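Alginate lyase (Chitinophaga sp. MD30, PDB 6KCW) cleaves the polysaccharide alginate, probably by beta-elimination as in other polysaccharide lyases, and belongs to polysaccharide lyase family 36. Local coordinates at residues K91-G95 and I230-L235; L60-V66 and K207-T213; G114-M119 and F130-Y135. All coordinates share one frame. Numbering follows the deposited sequence.

Interaction 1 (K91-G95 and I230-L235); sequences KVGFG and IYYDNL. With CA (calcium ion), chain C; PO4 (phosphate ion), chain B.
Segments 91-95 and 230-235 run in roughly the same direction in two facing beta-sheets, with CA atoms 8.3 Å apart at Val92-Ile230, 7.4 Å at Gly93-Tyr232 and 8.5 Å at Phe94-Leu235. Both are extended, except that the chain turns a corner at Gly93 (phi/psi 73/-168°) and Asn234 adopts a left-handed conformation (62/49°). Tyr232 (chi1 m) reaches across the interface, and its OH accepts a hydrogen bond from Gly93 N (3.1 Å, 164°) at this corner; the same hydroxyl also pairs with Thr213. Val92 CG2 packs at the tyrosine edge, 3.8 Å from Tyr232 CE1. Phe94 (m) forms an edge-to-face pair with Tyr232, centroids 5.8 Å apart and planes at 78°, while Leu235 CD1 lies over the Phe94 face, 4.0 Å from its centroid. Asp233 points away from the interface and binds calcium through OD1 (2.5 Å) and OD2 (2.7 Å), beside Asn9, Asn11, Gly43 and two waters (2.1 and 2.7 Å). Lys91 NZ donates to O3 of a phosphate probably from the crystallisation liquor (2.7 Å) and to Gly216 O. This packing is part of the inter-sheet core, consistent with the clan's concanavalin-like beta-sandwich; Phe211 of strand 206-215 stacks on Phe94, and Val47 of strand 44-49 abuts Tyr232.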
loop_
_atom_site.group_PDB
_atom_site.type_symbol
_atom_site.label_atom_id
_atom_site.label_comp_id
_atom_site.label_asym_id
_atom_site.label_seq_id
_atom_site.Cartn_x
_atom_site.Cartn_y
_atom_site.Cartn_z
ATOM N N LYS A 91 1.339 -2.636 7.099
ATOM C CA LYS A 91 1.142 -2.101 5.756
ATOM C C LYS A 91 1.110 -0.567 5.787
ATOM O O LYS A 91 0.656 0.048 6.756
ATOM C CB LYS A 91 -0.154 -2.656 5.146
ATOM C CG LYS A 91 -0.082 -4.100 4.593
ATOM C CD LYS A 91 0.337 -5.124 5.657
ATOM C CE LYS A 91 0.174 -6.570 5.209
ATOM N NZ LYS A 91 0.855 -7.443 6.201
ATOM N N VAL A 92 1.584 0.047 4.702
ATOM C CA VAL A 92 1.718 1.499 4.619
ATOM C C VAL A 92 1.534 1.923 3.166
ATOM O O VAL A 92 1.896 1.199 2.243
ATOM C CB VAL A 92 3.090 1.964 5.175
ATOM C CG1 VAL A 92 4.240 1.370 4.363
ATOM C CG2 VAL A 92 3.185 3.484 5.221
ATOM N N GLY A 93 0.946 3.099 2.967
ATOM C CA GLY A 93 0.925 3.730 1.658
ATOM C C GLY A 93 -0.015 3.083 0.649
ATOM O O GLY A 93 -0.829 2.227 0.955
ATOM N N PHE A 94 0.151 3.510 -0.595
ATOM C CA PHE A 94 -0.785 3.230 -1.671
ATOM C C PHE A 94 -0.210 2.184 -2.614
ATOM O O PHE A 94 0.927 2.315 -3.074
ATOM C CB PHE A 94 -1.109 4.520 -2.428
ATOM C CG PHE A 94 -1.875 5.522 -1.598
ATOM C CD1 PHE A 94 -1.214 6.359 -0.720
ATOM C CD2 PHE A 94 -3.256 5.603 -1.687
ATOM C CE1 PHE A 94 -1.919 7.274 0.048
ATOM C CE2 PHE A 94 -3.968 6.513 -0.926
ATOM C CZ PHE A 94 -3.307 7.346 -0.050
ATOM N N GLY A 95 -0.997 1.139 -2.879
ATOM C CA GLY A 95 -0.624 0.097 -3.806
ATOM C C GLY A 95 -1.755 -0.281 -4.742
ATOM O O GLY A 95 -2.718 0.474 -4.911
ATOM N N ILE A 230 0.929 8.053 11.029
ATOM C CA ILE A 230 1.623 8.060 9.748
ATOM C C ILE A 230 1.006 9.163 8.898
ATOM O O ILE A 230 -0.216 9.357 8.905
ATOM C CB ILE A 230 1.524 6.685 9.042
ATOM C CG1 ILE A 230 2.186 5.592 9.887
ATOM C CG2 ILE A 230 2.133 6.732 7.644
ATOM C CD1 ILE A 230 1.744 4.202 9.535
ATOM N N TYR A 231 1.841 9.899 8.175
ATOM C CA TYR A 231 1.379 11.028 7.382
ATOM C C TYR A 231 1.670 10.792 5.906
ATOM O O TYR A 231 2.809 10.495 5.532
ATOM C CB TYR A 231 2.048 12.315 7.844
ATOM C CG TYR A 231 1.913 12.624 9.323
ATOM C CD1 TYR A 231 2.780 12.060 10.253
ATOM C CD2 TYR A 231 0.942 13.500 9.783
ATOM C CE1 TYR A 231 2.674 12.360 11.599
ATOM C CE2 TYR A 231 0.834 13.804 11.126
ATOM C CZ TYR A 231 1.702 13.231 12.021
ATOM O OH TYR A 231 1.591 13.527 13.349
ATOM N N TYR A 232 0.645 10.942 5.072
ATOM C CA TYR A 232 0.766 10.864 3.625
ATOM C C TYR A 232 0.520 12.233 2.992
ATOM O O TYR A 232 -0.155 13.098 3.560
ATOM C CB TYR A 232 -0.218 9.833 3.053
ATOM C CG TYR A 232 -0.127 8.466 3.707
ATOM C CD1 TYR A 232 0.889 7.575 3.366
ATOM C CD2 TYR A 232 -1.058 8.060 4.661
ATOM C CE1 TYR A 232 0.973 6.325 3.959
ATOM C CE2 TYR A 232 -0.969 6.825 5.259
ATOM C CZ TYR A 232 0.048 5.959 4.901
ATOM O OH TYR A 232 0.144 4.722 5.488
ATOM N N ASP A 233 1.058 12.414 1.785
ATOM C CA ASP A 233 0.891 13.666 1.060
ATOM C C ASP A 233 1.129 13.433 -0.426
ATOM O O ASP A 233 1.817 12.485 -0.827
ATOM C CB ASP A 233 1.853 14.738 1.582
ATOM C CG ASP A 233 1.345 16.145 1.347
ATOM O OD1 ASP A 233 0.422 16.310 0.517
ATOM O OD2 ASP A 233 1.871 17.078 1.999
ATOM N N ASN A 234 0.538 14.313 -1.239
ATOM C CA ASN A 234 0.918 14.479 -2.641
ATOM C C ASN A 234 0.684 13.211 -3.460
ATOM O O ASN A 234 1.552 12.773 -4.222
ATOM C CB ASN A 234 2.377 14.929 -2.748
ATOM C CG ASN A 234 2.613 16.281 -2.102
ATOM O OD1 ASN A 234 1.871 17.226 -2.347
ATOM N ND2 ASN A 234 3.638 16.375 -1.264
ATOM N N LEU A 235 -0.512 12.637 -3.329
ATOM C CA LEU A 235 -0.855 11.412 -4.036
ATOM C C LEU A 235 -1.180 11.717 -5.491
ATOM O O LEU A 235 -2.095 12.493 -5.776
ATOM C CB LEU A 235 -2.049 10.726 -3.374
ATOM C CG LEU A 235 -2.571 9.535 -4.189
ATOM C CD1 LEU A 235 -1.571 8.376 -4.205
ATOM C CD2 LEU A 235 -3.920 9.076 -3.688
HETATM CA CA CA C . -0.161 18.617 1.214
HETATM P P PO4 B . -1.256 -10.406 4.993
HETATM O O1 PO4 B . -2.159 -9.255 4.627
HETATM O O2 PO4 B . -2.058 -11.443 5.750
HETATM O O3 PO4 B . -0.157 -9.960 5.930
HETATM O O4 PO4 B . -0.700 -11.052 3.714
HETATM O O HOH W 1 0.867 20.302 2.013
HETATM O O HOH W 2 1.244 19.102 -1.005
#

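Interaction 2 (L60-V66 and K207-T213); sequences LISNIDV and KNMTFHT
Ile61 (chi1 m) lays CG2 over one face of the His212 imidazole, 3.7 Å from the ring centroid and 17° off its normal, a CH-pi contact between directly cross-strand neighbours. The strands 60-66 and 207-213 are antiparallel, their directions at 148° and axes approaching to 4.3 Å. Leu60-Thr213, Ser62-Phe211 and Ile64-Met209 are hydrogen-bonded pairs; Ile61-His212, Asn63-Thr210 and Asp65-Asn208 are non-hydrogen-bonded, with CA atoms 4.6, 4.7 and 4.3 Å apart. Leu60 N donates to Thr213 O (2.9 Å) and Thr213 N to Leu60 O (3.0 Å). Ser62 N to Phe211 O (3.2 Å), Phe211 N to Ser62 O (2.9 Å) and Ile64 N to Met209 O (2.7 Å) continue the ladder, with Met209 N to Ile64 O (2.7 Å, 149°), whose oxygen is less surely placed, and Val66 N to Lys207 O (3.2 Å). At the other edge of strand 206-215, Lys207 and Asn208 both face Ser97 of strand 94-99 in a classic beta bulge.

Strand 60-69 pairs only with 206-215 and so forms an edge of the six-stranded antiparallel sheet. Leu60, Ile64, Met209 and Phe211 (the last two chi1 t) face the other sheet, under strands 44-49 and 228-241: Leu60 CD2 is 3.9 Å from Phe211 CE2, and Ile64 CD1 lies 3.6 Å from Met209 CE and 3.8 Å from Phe211 CB. On the opposite face, His212 (m) donates from NE2 to Asn63 OD1 (2.9 Å, 164°). This is consistent with a neutral imidazole carrying its proton on NE2 and accepting from Arg117 at ND1.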
loop_
_atom_site.group_PDB
_atom_site.type_symbol
_atom_site.label_atom_id
_atom_site.label_comp_id
_atom_site.label_asym_id
_atom_site.label_seq_id
_atom_site.Cartn_x
_atom_site.Cartn_y
_atom_site.Cartn_z
ATOM N N LEU A 60 -6.636 1.817 9.123
ATOM C CA LEU A 60 -7.522 2.277 8.064
ATOM C C LEU A 60 -7.193 1.505 6.796
ATOM O O LEU A 60 -6.081 1.612 6.265
ATOM C CB LEU A 60 -7.384 3.789 7.859
ATOM C CG LEU A 60 -8.032 4.397 6.611
ATOM C CD1 LEU A 60 -9.537 4.379 6.730
ATOM C CD2 LEU A 60 -7.546 5.812 6.381
ATOM N N ILE A 61 -8.161 0.726 6.321
ATOM C CA ILE A 61 -7.958 -0.259 5.257
ATOM C C ILE A 61 -9.049 -0.021 4.220
ATOM O O ILE A 61 -10.190 -0.471 4.393
ATOM C CB ILE A 61 -8.003 -1.699 5.775
ATOM C CG1 ILE A 61 -6.956 -1.928 6.867
ATOM C CG2 ILE A 61 -7.818 -2.700 4.623
ATOM C CD1 ILE A 61 -6.845 -3.404 7.260
ATOM N N SER A 62 -8.712 0.695 3.146
ATOM C CA SER A 62 -9.681 1.026 2.111
ATOM C C SER A 62 -9.151 0.592 0.753
ATOM O O SER A 62 -7.955 0.702 0.476
ATOM C CB SER A 62 -10.001 2.533 2.098
ATOM O OG SER A 62 -11.159 2.809 1.321
ATOM N N ASN A 63 -10.049 0.083 -0.082
ATOM C CA ASN A 63 -9.741 -0.284 -1.454
ATOM C C ASN A 63 -10.478 0.683 -2.366
ATOM O O ASN A 63 -11.710 0.706 -2.376
ATOM C CB ASN A 63 -10.157 -1.730 -1.732
ATOM C CG ASN A 63 -9.571 -2.690 -0.727
ATOM O OD1 ASN A 63 -8.364 -2.688 -0.502
ATOM N ND2 ASN A 63 -10.424 -3.503 -0.094
ATOM N N ILE A 64 -9.734 1.475 -3.129
ATOM C CA ILE A 64 -10.342 2.453 -4.023
ATOM C C ILE A 64 -10.486 1.816 -5.397
ATOM O O ILE A 64 -9.493 1.528 -6.072
ATOM C CB ILE A 64 -9.538 3.750 -4.101
ATOM C CG1 ILE A 64 -9.399 4.388 -2.723
ATOM C CG2 ILE A 64 -10.240 4.714 -5.023
ATOM C CD1 ILE A 64 -8.155 3.989 -1.977
ATOM N N ASP A 65 -11.729 1.607 -5.804
ATOM C CA ASP A 65 -12.062 1.132 -7.138
ATOM C C ASP A 65 -11.550 2.098 -8.211
ATOM O O ASP A 65 -11.979 3.254 -8.280
ATOM C CB ASP A 65 -13.579 1.000 -7.213
ATOM C CG ASP A 65 -14.043 0.059 -8.276
ATOM O OD1 ASP A 65 -13.239 -0.308 -9.151
ATOM O OD2 ASP A 65 -15.241 -0.296 -8.225
ATOM N N VAL A 66 -10.624 1.633 -9.045
ATOM C CA VAL A 66 -10.107 2.459 -10.129
ATOM C C VAL A 66 -10.507 1.817 -11.448
ATOM O O VAL A 66 -10.835 0.630 -11.522
ATOM C CB VAL A 66 -8.579 2.657 -10.071
ATOM C CG1 VAL A 66 -8.160 3.208 -8.715
ATOM C CG2 VAL A 66 -7.863 1.341 -10.394
ATOM N N LYS A 207 -7.413 -3.583 -10.835
ATOM C CA LYS A 207 -8.803 -3.259 -10.575
ATOM C C LYS A 207 -8.994 -2.164 -9.539
ATOM O O LYS A 207 -9.934 -1.378 -9.662
ATOM C CB LYS A 207 -9.564 -4.513 -10.131
ATOM C CG LYS A 207 -9.960 -5.411 -11.294
ATOM C CD LYS A 207 -10.687 -6.641 -10.812
ATOM C CE LYS A 207 -11.583 -7.194 -11.916
ATOM N NZ LYS A 207 -10.840 -7.428 -13.201
ATOM N N ASN A 208 -8.145 -2.083 -8.519
ATOM C CA ASN A 208 -8.324 -0.990 -7.589
ATOM C C ASN A 208 -7.009 -0.653 -6.903
ATOM O O ASN A 208 -6.049 -1.429 -6.916
ATOM C CB ASN A 208 -9.469 -1.284 -6.590
ATOM C CG ASN A 208 -9.226 -2.480 -5.695
ATOM O OD1 ASN A 208 -8.155 -2.636 -5.109
ATOM N ND2 ASN A 208 -10.256 -3.304 -5.538
ATOM N N MET A 209 -6.972 0.558 -6.347
ATOM C CA MET A 209 -5.834 1.053 -5.589
ATOM C C MET A 209 -6.046 0.769 -4.101
ATOM O O MET A 209 -7.116 1.056 -3.549
ATOM C CB MET A 209 -5.644 2.552 -5.846
ATOM C CG MET A 209 -4.563 3.181 -5.001
ATOM S SD MET A 209 -4.446 4.971 -5.149
ATOM C CE MET A 209 -6.000 5.507 -4.448
ATOM N N THR A 210 -5.037 0.181 -3.464
ATOM C CA THR A 210 -5.089 -0.114 -2.044
ATOM C C THR A 210 -4.515 1.045 -1.248
ATOM O O THR A 210 -3.475 1.604 -1.598
ATOM C CB THR A 210 -4.306 -1.381 -1.709
ATOM O OG1 THR A 210 -2.930 -1.198 -2.054
ATOM C CG2 THR A 210 -4.867 -2.596 -2.465
ATOM N N PHE A 211 -5.200 1.400 -0.169
ATOM C CA PHE A 211 -4.716 2.386 0.801
ATOM C C PHE A 211 -4.778 1.698 2.157
ATOM O O PHE A 211 -5.761 1.828 2.894
ATOM C CB PHE A 211 -5.535 3.667 0.765
ATOM C CG PHE A 211 -5.059 4.708 1.732
ATOM C CD1 PHE A 211 -3.724 4.756 2.114
ATOM C CD2 PHE A 211 -5.944 5.635 2.276
ATOM C CE1 PHE A 211 -3.283 5.712 3.014
ATOM C CE2 PHE A 211 -5.509 6.594 3.175
ATOM C CZ PHE A 211 -4.179 6.628 3.549
ATOM N N HIS A 212 -3.734 0.937 2.471
ATOM C CA HIS A 212 -3.701 0.116 3.673
ATOM C C HIS A 212 -2.702 0.704 4.659
ATOM O O HIS A 212 -1.512 0.833 4.339
ATOM C CB HIS A 212 -3.353 -1.336 3.333
ATOM C CG HIS A 212 -4.420 -2.041 2.554
ATOM N ND1 HIS A 212 -4.377 -3.388 2.286
ATOM C CD2 HIS A 212 -5.560 -1.582 1.985
ATOM C CE1 HIS A 212 -5.441 -3.731 1.582
ATOM N NE2 HIS A 212 -6.171 -2.652 1.381
ATOM N N THR A 213 -3.201 1.089 5.840
ATOM C CA THR A 213 -2.381 1.547 6.962
ATOM C C THR A 213 -2.826 0.763 8.186
ATOM O O THR A 213 -3.796 1.146 8.848
ATOM C CB THR A 213 -2.524 3.037 7.209
ATOM O OG1 THR A 213 -2.355 3.751 5.976
ATOM C CG2 THR A 213 -1.472 3.503 8.213
#

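Interaction 3 (G114-M119 and F130-Y135); sequences GTLRMM and FQPYIY. With PO4 (phosphate ion), chain B.
Tyr135 OH and phosphate O4 are modelled 1.3 Å apart, too close for a hydrogen bond and not a plausible bond between two oxygens, so no chemistry should be rested on this pair. Arg117 NH2 donates to phosphate O1 (3.2 Å, 170°) and Tyr133 OH to O4 (3.2 Å); with Lys91 they gather round this ion, probably from the crystallisation liquor. Arg117 NH1 also bonds His212 ND1, Tyr133 OH bonds Gly144 N and Thr115 OG1 bonds Asn102 O.

Strands 114-119 and 130-135 form an antiparallel hairpin, directions at 152° and axes 4.6 Å apart. The ladder is firm at Met119 N to Gln131 O (3.0 Å) and Gln131 N to Met119 O (2.9 Å), but weak at Arg117-Tyr133 and Thr115-Tyr135. A water joins Thr115 OG1 (2.5 Å), Arg117 NE (2.8 Å) and Tyr133 O (2.5 Å). Met119 (chi1 m) sets SD over the face of Tyr133 (t), 3.5 Å from the centroid, a Met-aromatic contact. Leu116 CD2 meets Ile134 CD1 at 3.6 Å.

Strand 113-122 lies between strand 128-135 and the successive strands 89-92 and 94-99, and strands 162-170 and 179-185 of the other sheet pack against Leu116 and Met118.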
loop_
_atom_site.group_PDB
_atom_site.type_symbol
_atom_site.label_atom_id
_atom_site.label_comp_id
_atom_site.label_asym_id
_atom_site.label_seq_id
_atom_site.Cartn_x
_atom_site.Cartn_y
_atom_site.Cartn_z
ATOM N N GLY A 114 -3.624 -10.938 -7.192
ATOM C CA GLY A 114 -2.549 -10.614 -6.272
ATOM C C GLY A 114 -2.639 -9.155 -5.887
ATOM O O GLY A 114 -3.579 -8.455 -6.268
ATOM N N THR A 115 -1.654 -8.704 -5.104
ATOM C CA THR A 115 -1.523 -7.288 -4.757
ATOM C C THR A 115 -0.064 -6.857 -4.774
ATOM O O THR A 115 0.848 -7.653 -4.532
ATOM C CB THR A 115 -2.077 -6.936 -3.372
ATOM O OG1 THR A 115 -1.545 -7.846 -2.399
ATOM C CG2 THR A 115 -3.594 -6.939 -3.369
ATOM N N LEU A 116 0.138 -5.563 -5.041
ATOM C CA LEU A 116 1.416 -4.885 -4.876
ATOM C C LEU A 116 1.182 -3.873 -3.754
ATOM O O LEU A 116 0.556 -2.835 -3.973
ATOM C CB LEU A 116 1.851 -4.223 -6.186
ATOM C CG LEU A 116 3.317 -3.890 -6.522
ATOM C CD1 LEU A 116 3.414 -3.212 -7.884
ATOM C CD2 LEU A 116 3.964 -3.015 -5.444
ATOM N N ARG A 117 1.647 -4.191 -2.546
ATOM C CA ARG A 117 1.615 -3.257 -1.423
ATOM C C ARG A 117 3.014 -3.145 -0.831
ATOM O O ARG A 117 3.963 -3.794 -1.288
ATOM C CB ARG A 117 0.607 -3.682 -0.339
ATOM C CG ARG A 117 -0.833 -3.701 -0.815
ATOM C CD ARG A 117 -1.776 -4.342 0.214
ATOM N NE ARG A 117 -1.278 -5.619 0.701
ATOM C CZ ARG A 117 -1.777 -6.263 1.751
ATOM N NH1 ARG A 117 -2.801 -5.762 2.431
ATOM N NH2 ARG A 117 -1.249 -7.416 2.126
ATOM N N MET A 118 3.136 -2.307 0.200
ATOM C CA MET A 118 4.416 -2.044 0.841
ATOM C C MET A 118 4.244 -2.088 2.351
ATOM O O MET A 118 3.187 -1.727 2.882
ATOM C CB MET A 118 5.006 -0.674 0.414
ATOM C CG MET A 118 6.450 -0.432 0.892
ATOM S SD MET A 118 7.190 1.125 0.337
ATOM C CE MET A 118 6.203 2.313 1.272
ATOM N N MET A 119 5.297 -2.531 3.038
ATOM C CA MET A 119 5.297 -2.620 4.488
ATOM C C MET A 119 6.509 -1.904 5.061
ATOM O O MET A 119 7.513 -1.692 4.379
ATOM C CB MET A 119 5.327 -4.070 4.979
ATOM C CG MET A 119 4.135 -4.898 4.606
ATOM S SD MET A 119 4.257 -6.498 5.426
ATOM C CE MET A 119 4.286 -6.095 7.173
ATOM N N PHE A 130 11.602 -0.345 4.887
ATOM C CA PHE A 130 10.525 -0.622 3.952
ATOM C C PHE A 130 10.795 -1.959 3.260
ATOM O O PHE A 130 11.929 -2.438 3.205
ATOM C CB PHE A 130 10.403 0.507 2.915
ATOM C CG PHE A 130 9.802 1.780 3.457
ATOM C CD1 PHE A 130 8.496 1.798 3.931
ATOM C CD2 PHE A 130 10.531 2.956 3.474
ATOM C CE1 PHE A 130 7.926 2.951 4.426
ATOM C CE2 PHE A 130 9.962 4.131 3.965
ATOM C CZ PHE A 130 8.648 4.118 4.450
ATOM N N GLN A 131 9.730 -2.582 2.749
ATOM C CA GLN A 131 9.915 -3.836 2.033
ATOM C C GLN A 131 8.715 -4.040 1.132
ATOM O O GLN A 131 7.582 -3.786 1.562
ATOM C CB GLN A 131 10.078 -5.037 2.982
ATOM C CG GLN A 131 8.777 -5.535 3.658
ATOM C CD GLN A 131 8.975 -6.741 4.589
ATOM O OE1 GLN A 131 10.104 -7.101 4.937
ATOM N NE2 GLN A 131 7.869 -7.371 4.989
ATOM N N PRO A 132 8.910 -4.468 -0.108
ATOM C CA PRO A 132 7.770 -4.904 -0.915
ATOM C C PRO A 132 7.017 -6.010 -0.194
ATOM O O PRO A 132 7.555 -6.708 0.669
ATOM C CB PRO A 132 8.412 -5.430 -2.207
ATOM C CG PRO A 132 9.838 -4.930 -2.185
ATOM C CD PRO A 132 10.206 -4.740 -0.751
ATOM N N TYR A 133 5.748 -6.165 -0.561
ATOM C CA TYR A 133 4.893 -7.184 0.044
ATOM C C TYR A 133 3.880 -7.596 -1.027
ATOM O O TYR A 133 2.781 -7.047 -1.102
ATOM C CB TYR A 133 4.215 -6.669 1.306
ATOM C CG TYR A 133 3.716 -7.786 2.180
ATOM C CD1 TYR A 133 4.610 -8.573 2.895
ATOM C CD2 TYR A 133 2.364 -8.077 2.273
ATOM C CE1 TYR A 133 4.182 -9.603 3.682
ATOM C CE2 TYR A 133 1.922 -9.113 3.065
ATOM C CZ TYR A 133 2.837 -9.871 3.771
ATOM O OH TYR A 133 2.411 -10.914 4.559
ATOM N N ILE A 134 4.272 -8.556 -1.855
ATOM C CA ILE A 134 3.569 -8.856 -3.096
ATOM C C ILE A 134 2.957 -10.250 -2.998
ATOM O O ILE A 134 3.659 -11.231 -2.726
ATOM C CB ILE A 134 4.510 -8.756 -4.307
ATOM C CG1 ILE A 134 5.367 -7.498 -4.217
ATOM C CG2 ILE A 134 3.720 -8.670 -5.587
ATOM C CD1 ILE A 134 4.557 -6.259 -4.070
ATOM N N TYR A 135 1.644 -10.332 -3.183
ATOM C CA TYR A 135 1.005 -11.594 -3.516
ATOM C C TYR A 135 0.965 -11.664 -5.034
ATOM O O TYR A 135 0.649 -10.668 -5.694
ATOM C CB TYR A 135 -0.406 -11.706 -2.919
ATOM C CG TYR A 135 -0.451 -11.792 -1.399
ATOM C CD1 TYR A 135 -0.278 -10.659 -0.624
ATOM C CD2 TYR A 135 -0.694 -13.002 -0.741
ATOM C CE1 TYR A 135 -0.318 -10.710 0.758
ATOM C CE2 TYR A 135 -0.735 -13.066 0.657
ATOM C CZ TYR A 135 -0.541 -11.908 1.400
ATOM O OH TYR A 135 -0.569 -11.912 2.789
HETATM P P PO4 B . -1.256 -10.406 4.993
HETATM O O1 PO4 B . -2.159 -9.255 4.627
HETATM O O2 PO4 B . -2.058 -11.443 5.750
HETATM O O3 PO4 B . -0.157 -9.960 5.930
HETATM O O4 PO4 B . -0.700 -11.052 3.714
HETATM O O HOH W 3 0.304 -7.468 -0.713
#

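In the fold
Along the chain the segments come in the order 60-66, 91-95, 114-119, 130-135, 207-213, 230-235, so interactions 1 and 2 interleave while the hairpin of interaction 3 lies within both spans. Centres are about 11 Å apart for interactions 1 and 2, and about 13 Å for each other pair. His212 ND1 lies 2.9 Å from Arg117 NH1, and Lys91 joins Arg117 and Tyr133 at the phosphate. Interactions 2 and 3 form lateral pairings in one six-stranded sheet, with 89-92 and 94-99 between them; interaction 1 ties that middle to strand 228-241 of the opposite sheet, so the three contacts together span the sheet and fasten it to its partner.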